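Local coordinates for acyl-CoA hydrolase (Bacillus cereus, PDB 1Y7U) that hydrolyses the thioester of acyl-coenzyme A, probably including long-chain fatty acyl-CoA, as a hotdog-fold thioesterase, at the interface of chains A and B and the interface of chains A and C. Numbering follows the deposited sequence. Chains: chain A/B/C, Acyl-CoA hydrolase.

Contact 1: the interface of chains A and B. Residues chain A 73, 101, 114, 117; chain B 165, 168-169, 172, 174.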
ATOM      1  N   LEU A  73      15.110  10.723  19.080  1.00 28.76           N
ATOM      2  CA  LEU A  73      15.163  10.896  20.527  1.00 28.27           C
ATOM      3  C   LEU A  73      14.505   9.799  21.350  1.00 29.60           C
ATOM      4  O   LEU A  73      15.056   9.376  22.357  1.00 30.59           O
ATOM      5  CB  LEU A  73      14.578  12.264  20.883  1.00 26.21           C
ATOM      6  CG  LEU A  73      15.262  13.374  20.060  1.00 27.86           C
ATOM      7  CD1 LEU A  73      14.621  14.719  20.345  1.00 25.81           C
ATOM      8  CD2 LEU A  73      16.761  13.410  20.366  1.00 25.22           C
ATOM      9  N   LYS A 101       8.055  18.777  13.181  1.00 29.18           N
ATOM     10  CA  LYS A 101       8.024  18.314  14.550  1.00 28.80           C
ATOM     11  C   LYS A 101       7.247  16.994  14.618  1.00 29.42           C
ATOM     12  O   LYS A 101       6.153  16.881  14.066  1.00 29.23           O
ATOM     13  CB  LYS A 101       7.361  19.429  15.341  1.00 30.72           C
ATOM     14  CG  LYS A 101       7.016  19.187  16.754  1.00 36.13           C
ATOM     15  CD  LYS A 101       6.287  20.426  17.206  1.00 40.78           C
ATOM     16  CE  LYS A 101       5.575  20.231  18.511  1.00 47.15           C
ATOM     17  NZ  LYS A 101       4.856  21.488  18.838  1.00 54.11           N
ATOM     18  N   ILE A 114       8.285  14.705  22.191  1.00 33.84           N
ATOM     19  CA  ILE A 114       8.791  14.887  20.846  1.00 32.55           C
ATOM     20  C   ILE A 114       9.857  13.836  20.520  1.00 30.93           C
ATOM     21  O   ILE A 114      10.905  13.775  21.154  1.00 31.18           O
ATOM     22  CB  ILE A 114       9.286  16.368  20.640  1.00 31.51           C
ATOM     23  CG1 ILE A 114      10.748  16.402  20.248  1.00 34.96           C
ATOM     24  CG2 ILE A 114       9.029  17.195  21.868  1.00 31.11           C
ATOM     25  CD1 ILE A 114      10.971  15.980  18.815  1.00 38.60           C
ATOM     26  N   THR A 117      12.721  16.019  15.326  1.00 23.20           N
ATOM     27  CA  THR A 117      12.466  17.294  14.669  1.00 25.56           C
ATOM     28  C   THR A 117      13.506  17.434  13.568  1.00 28.48           C
ATOM     29  O   THR A 117      14.492  16.701  13.539  1.00 30.45           O
ATOM     30  CB  THR A 117      12.637  18.492  15.609  1.00 25.03           C
ATOM     31  OG1 THR A 117      14.006  18.589  16.006  1.00 24.13           O
ATOM     32  CG2 THR A 117      11.755  18.346  16.831  1.00 24.30           C
TER
ATOM     33  N   SER B 165      20.029  18.733  18.424  1.00 41.12           N
ATOM     34  CA  SER B 165      18.674  18.186  18.397  1.00 40.40           C
ATOM     35  C   SER B 165      17.965  18.241  19.739  1.00 40.59           C
ATOM     36  O   SER B 165      16.784  18.596  19.815  1.00 41.07           O
ATOM     37  CB  SER B 165      18.709  16.739  17.916  1.00 39.32           C
ATOM     38  OG  SER B 165      19.252  16.669  16.611  1.00 42.73           O
ATOM     39  N   VAL B 168      16.655  21.827  20.351  1.00 33.07           N
ATOM     40  CA  VAL B 168      15.417  22.146  19.658  1.00 32.63           C
ATOM     41  C   VAL B 168      14.242  21.467  20.355  1.00 31.78           C
ATOM     42  O   VAL B 168      13.181  22.059  20.520  1.00 31.29           O
ATOM     43  CB  VAL B 168      15.460  21.683  18.181  1.00 32.71           C
ATOM     44  CG1 VAL B 168      14.119  21.922  17.521  1.00 29.89           C
ATOM     45  CG2 VAL B 168      16.552  22.422  17.437  1.00 30.45           C
ATOM     46  N   ALA B 169      14.431  20.225  20.770  1.00 32.04           N
ATOM     47  CA  ALA B 169      13.350  19.518  21.436  1.00 35.40           C
ATOM     48  C   ALA B 169      13.009  20.240  22.731  1.00 37.45           C
ATOM     49  O   ALA B 169      11.836  20.411  23.070  1.00 37.67           O
ATOM     50  CB  ALA B 169      13.751  18.069  21.729  1.00 32.24           C
ATOM     51  N   LEU B 172      10.933  23.399  22.254  1.00 47.08           N
ATOM     52  CA  LEU B 172       9.598  23.153  21.706  1.00 51.17           C
ATOM     53  C   LEU B 172       8.518  22.941  22.754  1.00 55.60           C
ATOM     54  O   LEU B 172       8.721  22.246  23.760  1.00 52.68           O
ATOM     55  CB  LEU B 172       9.601  21.954  20.757  1.00 48.22           C
ATOM     56  CG  LEU B 172      10.218  22.184  19.386  1.00 46.47           C
ATOM     57  CD1 LEU B 172       9.988  20.952  18.544  1.00 49.74           C
ATOM     58  CD2 LEU B 172       9.589  23.395  18.729  1.00 45.76           C
ATOM     59  N   PHE B 174       4.599  21.652  23.300  1.00 82.97           N
ATOM     60  CA  PHE B 174       3.554  20.794  22.745  1.00 86.93           C
ATOM     61  C   PHE B 174       2.669  20.323  23.899  1.00 88.81           C
ATOM     62  O   PHE B 174       1.622  19.698  23.628  1.00 90.06           O
ATOM     63  CB  PHE B 174       4.191  19.580  22.063  1.00 85.94           C
ATOM     64  CG  PHE B 174       4.894  18.664  23.021  1.00 86.84           C
ATOM     65  CD1 PHE B 174       4.195  17.661  23.682  1.00 86.51           C
ATOM     66  CD2 PHE B 174       6.232  18.871  23.345  1.00 87.70           C
ATOM     67  CE1 PHE B 174       4.815  16.884  24.656  1.00 86.49           C
ATOM     68  CE2 PHE B 174       6.860  18.098  24.320  1.00 87.07           C
ATOM     69  CZ  PHE B 174       6.149  17.104  24.976  1.00 86.82           C
ATOM     70  OXT PHE B 174       3.055  20.569  25.066  1.00 89.97           O
TER
HETATM   71  O   HOH W   1      17.105  16.020  14.646  1.00 28.07           O

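Contact 2: the interface of chains A and C. Residues chain A 21-23, 52; chain C 21-23.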
ATOM      1  N   PHE A  21      -0.859  19.983   9.906  1.00 32.14           N
ATOM      2  CA  PHE A  21      -0.931  18.988  10.967  1.00 32.65           C
ATOM      3  C   PHE A  21      -1.332  17.635  10.421  1.00 32.03           C
ATOM      4  O   PHE A  21      -2.141  17.537   9.501  1.00 34.28           O
ATOM      5  CB  PHE A  21      -1.967  19.354  12.026  1.00 36.01           C
ATOM      6  CG  PHE A  21      -1.608  20.532  12.855  1.00 42.13           C
ATOM      7  CD1 PHE A  21      -2.036  21.803  12.497  1.00 44.70           C
ATOM      8  CD2 PHE A  21      -0.861  20.375  14.015  1.00 45.16           C
ATOM      9  CE1 PHE A  21      -1.728  22.901  13.283  1.00 45.88           C
ATOM     10  CE2 PHE A  21      -0.545  21.469  14.813  1.00 46.02           C
ATOM     11  CZ  PHE A  21      -0.979  22.734  14.446  1.00 47.07           C
ATOM     12  N   LYS A  22      -0.778  16.586  11.011  1.00 29.34           N
ATOM     13  CA  LYS A  22      -1.130  15.242  10.611  1.00 27.92           C
ATOM     14  C   LYS A  22      -0.884  14.286  11.747  1.00 28.33           C
ATOM     15  O   LYS A  22       0.250  14.113  12.171  1.00 29.76           O
ATOM     16  CB  LYS A  22      -0.304  14.792   9.419  1.00 29.24           C
ATOM     17  CG  LYS A  22      -0.682  13.415   8.909  1.00 26.13           C
ATOM     18  CD  LYS A  22       0.365  12.952   7.932  1.00 31.15           C
ATOM     19  CE  LYS A  22      -0.104  11.790   7.093  1.00 34.49           C
ATOM     20  NZ  LYS A  22       0.967  11.439   6.121  1.00 34.76           N
ATOM     21  N   THR A  23      -1.938  13.676  12.263  1.00 26.94           N
ATOM     22  CA  THR A  23      -1.749  12.704  13.319  1.00 28.45           C
ATOM     23  C   THR A  23      -2.219  11.353  12.782  1.00 29.42           C
ATOM     24  O   THR A  23      -3.277  11.248  12.161  1.00 30.80           O
ATOM     25  CB  THR A  23      -2.488  13.113  14.623  1.00 29.75           C
ATOM     26  OG1 THR A  23      -3.080  11.960  15.230  1.00 30.38           O
ATOM     27  CG2 THR A  23      -3.534  14.165  14.338  1.00 33.26           C
ATOM     28  N   ILE A  52       3.911  19.721   1.753  1.00 25.54           N
ATOM     29  CA  ILE A  52       2.607  20.363   1.698  1.00 25.66           C
ATOM     30  C   ILE A  52       2.765  21.794   2.189  1.00 26.87           C
ATOM     31  O   ILE A  52       2.200  22.716   1.608  1.00 27.83           O
ATOM     32  CB  ILE A  52       1.567  19.621   2.567  1.00 26.41           C
ATOM     33  CG1 ILE A  52       1.283  18.240   1.965  1.00 25.49           C
ATOM     34  CG2 ILE A  52       0.281  20.431   2.655  1.00 25.49           C
ATOM     35  CD1 ILE A  52       0.341  17.394   2.777  1.00 22.43           C
TER
ATOM     36  N   PHE C  21      -6.421  16.453  13.474  1.00 27.38           N
ATOM     37  CA  PHE C  21      -6.273  16.995  12.124  1.00 28.97           C
ATOM     38  C   PHE C  21      -5.406  16.100  11.253  1.00 29.80           C
ATOM     39  O   PHE C  21      -4.570  15.343  11.747  1.00 32.94           O
ATOM     40  CB  PHE C  21      -5.583  18.360  12.110  1.00 29.17           C
ATOM     41  CG  PHE C  21      -6.243  19.398  12.934  1.00 34.18           C
ATOM     42  CD1 PHE C  21      -5.827  19.624  14.245  1.00 37.21           C
ATOM     43  CD2 PHE C  21      -7.255  20.189  12.398  1.00 36.77           C
ATOM     44  CE1 PHE C  21      -6.414  20.634  15.015  1.00 38.37           C
ATOM     45  CE2 PHE C  21      -7.851  21.202  13.156  1.00 38.63           C
ATOM     46  CZ  PHE C  21      -7.427  21.428  14.469  1.00 37.97           C
ATOM     47  N   LYS C  22      -5.603  16.208   9.946  1.00 28.55           N
ATOM     48  CA  LYS C  22      -4.805  15.474   8.984  1.00 26.03           C
ATOM     49  C   LYS C  22      -4.958  16.108   7.615  1.00 25.25           C
ATOM     50  O   LYS C  22      -6.068  16.347   7.154  1.00 25.16           O
ATOM     51  CB  LYS C  22      -5.195  14.000   8.906  1.00 25.30           C
ATOM     52  CG  LYS C  22      -4.444  13.302   7.781  1.00 26.21           C
ATOM     53  CD  LYS C  22      -4.327  11.806   7.951  1.00 29.95           C
ATOM     54  CE  LYS C  22      -5.553  11.069   7.460  1.00 30.90           C
ATOM     55  NZ  LYS C  22      -5.368   9.613   7.670  1.00 32.69           N
ATOM     56  N   THR C  23      -3.832  16.408   6.984  1.00 22.78           N
ATOM     57  CA  THR C  23      -3.852  16.988   5.657  1.00 24.49           C
ATOM     58  C   THR C  23      -3.038  16.052   4.782  1.00 24.55           C
ATOM     59  O   THR C  23      -1.910  15.700   5.128  1.00 24.30           O
ATOM     60  CB  THR C  23      -3.206  18.377   5.624  1.00 25.97           C
ATOM     61  OG1 THR C  23      -3.928  19.269   6.479  1.00 27.23           O
ATOM     62  CG2 THR C  23      -3.230  18.926   4.213  1.00 29.40           C
TER
HETATM   63  O   HOH W   2       0.271  14.065   4.581  1.00 29.55           O
HETATM   64  O   HOH W   3      -3.234  21.390   8.529  1.00 40.42           O

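Contact 1: the interface of chains A and B
A:Ile114 and A:Leu73 close on B:Ala169, near the end of the long C-terminal helix 142-171 of chain B; in the deposited assembly of this hotdog-fold acyl-CoA thioesterase, that helix lies against the sheet of chain A. The methyl CB of B:Ala169 is shared between them: A:Leu73 brings up CD1 at 3.7 Å, and A:Ile114 its CG1. A:Leu73 is also one of the CoA-binding residues, so the chain B helix packs beside the CoA site and may help shape it, although this chain A site holds no CoA in the model. From the other branch of A:Ile114, CG2 lies obliquely over the CD2-CE2 margin of the B:Phe174 ring, 3.4 Å from CE2. B:Phe174 is the C-terminal residue and is poorly ordered, so its ring position is approximate.

A:Lys101 can be followed outward along its chain. From CB the chain goes to CG, which lies 3.9 Å from CD1 of B:Leu172, and CD passes the same methyl. Further out, CE and the amine NZ run by CB of B:Phe174. With CG anti to the backbone N (chi1 172°) and the chain extended beyond it, the lysine offers its aliphatic length to the chain B tail, running antiparallel to the B:Leu172 side chain.

On strand 112-125, A:Thr117 meets B:Leu172 tip to tip, methyl CG2 to CD1 at 3.6 Å. The threonine's chi1 of 65° tucks OG1 in between the two backbone branches and turns it toward CG1 of B:Val168, so methyl and hydroxyl address different residues of chain B. Water 1 joins the backbone O of A:Thr117 (2.9 Å) to the hydroxyl OG of B:Ser165 (3.0 Å).

Contact 2: the interface of chains A and C
A:Lys22 and C:Lys22 form an antiparallel beta bridge about the local two-fold, pairing strand 20-25 of chain A with its own copy in chain C of the deposited assembly; whether the pairing forms in solution the structure alone does not show. The amide N of A:Thr23 donates to the carbonyl O of C:Phe21 at 3.2 Å, nearly in line with that carbonyl (163° at O). Its twin, from N of C:Thr23 to O of A:Phe21, is weak, with a poorer angle at the hydrogen.

The phenylalanines touch through their stems, A:Phe21 CB to C:Phe21 CB at 3.8 Å; with CG anti to the carbonyl carbon in both (chi1 -69° and -57°), the rings diverge beyond that point. The lysines cross at an angle, CG of A:Lys22 lying 3.9 Å from CG of C:Lys22. Further out A:Lys22 stays extended, whereas C:Lys22 bends at chi3, which may ease repulsion between the two amines. Water 2 ties NZ of A:Lys22 (3.1 Å) to the backbone O of C:Thr23. Water 3 links the backbone N of A:Phe21 with OG1 of C:Thr23, the hydroxyl 3.0 Å from the water.

A:Ile52 borders the strand pair, its CD1 and CG2 both about 4.1 Å from the methyl CG2 of C:Thr23. In the fold, strand 20-25 presents its edge to chain C, and A:Ile52 reaches the joint from helix 39-58, the central helix that the hotdog sheet wraps around.

Contact 1 and contact 2 have C-alpha centres about 17 Å apart and share no residue, yet both use chain A, which therefore touches two different copies of itself. Contact 1 sets strands 95-105 and 112-125 and the loop residue A:Leu73 against the C-terminal helix and tail of chain B; contact 2 uses the short strand 20-25 and helix 39-58 to meet chain C. Each belongs to a two-fold symmetric interface, and two different two-folds acting on one subunit can join copies beyond a dimer. That agrees with the six copies of the deposited assembly, although the structure alone does not prove the hexamer in solution.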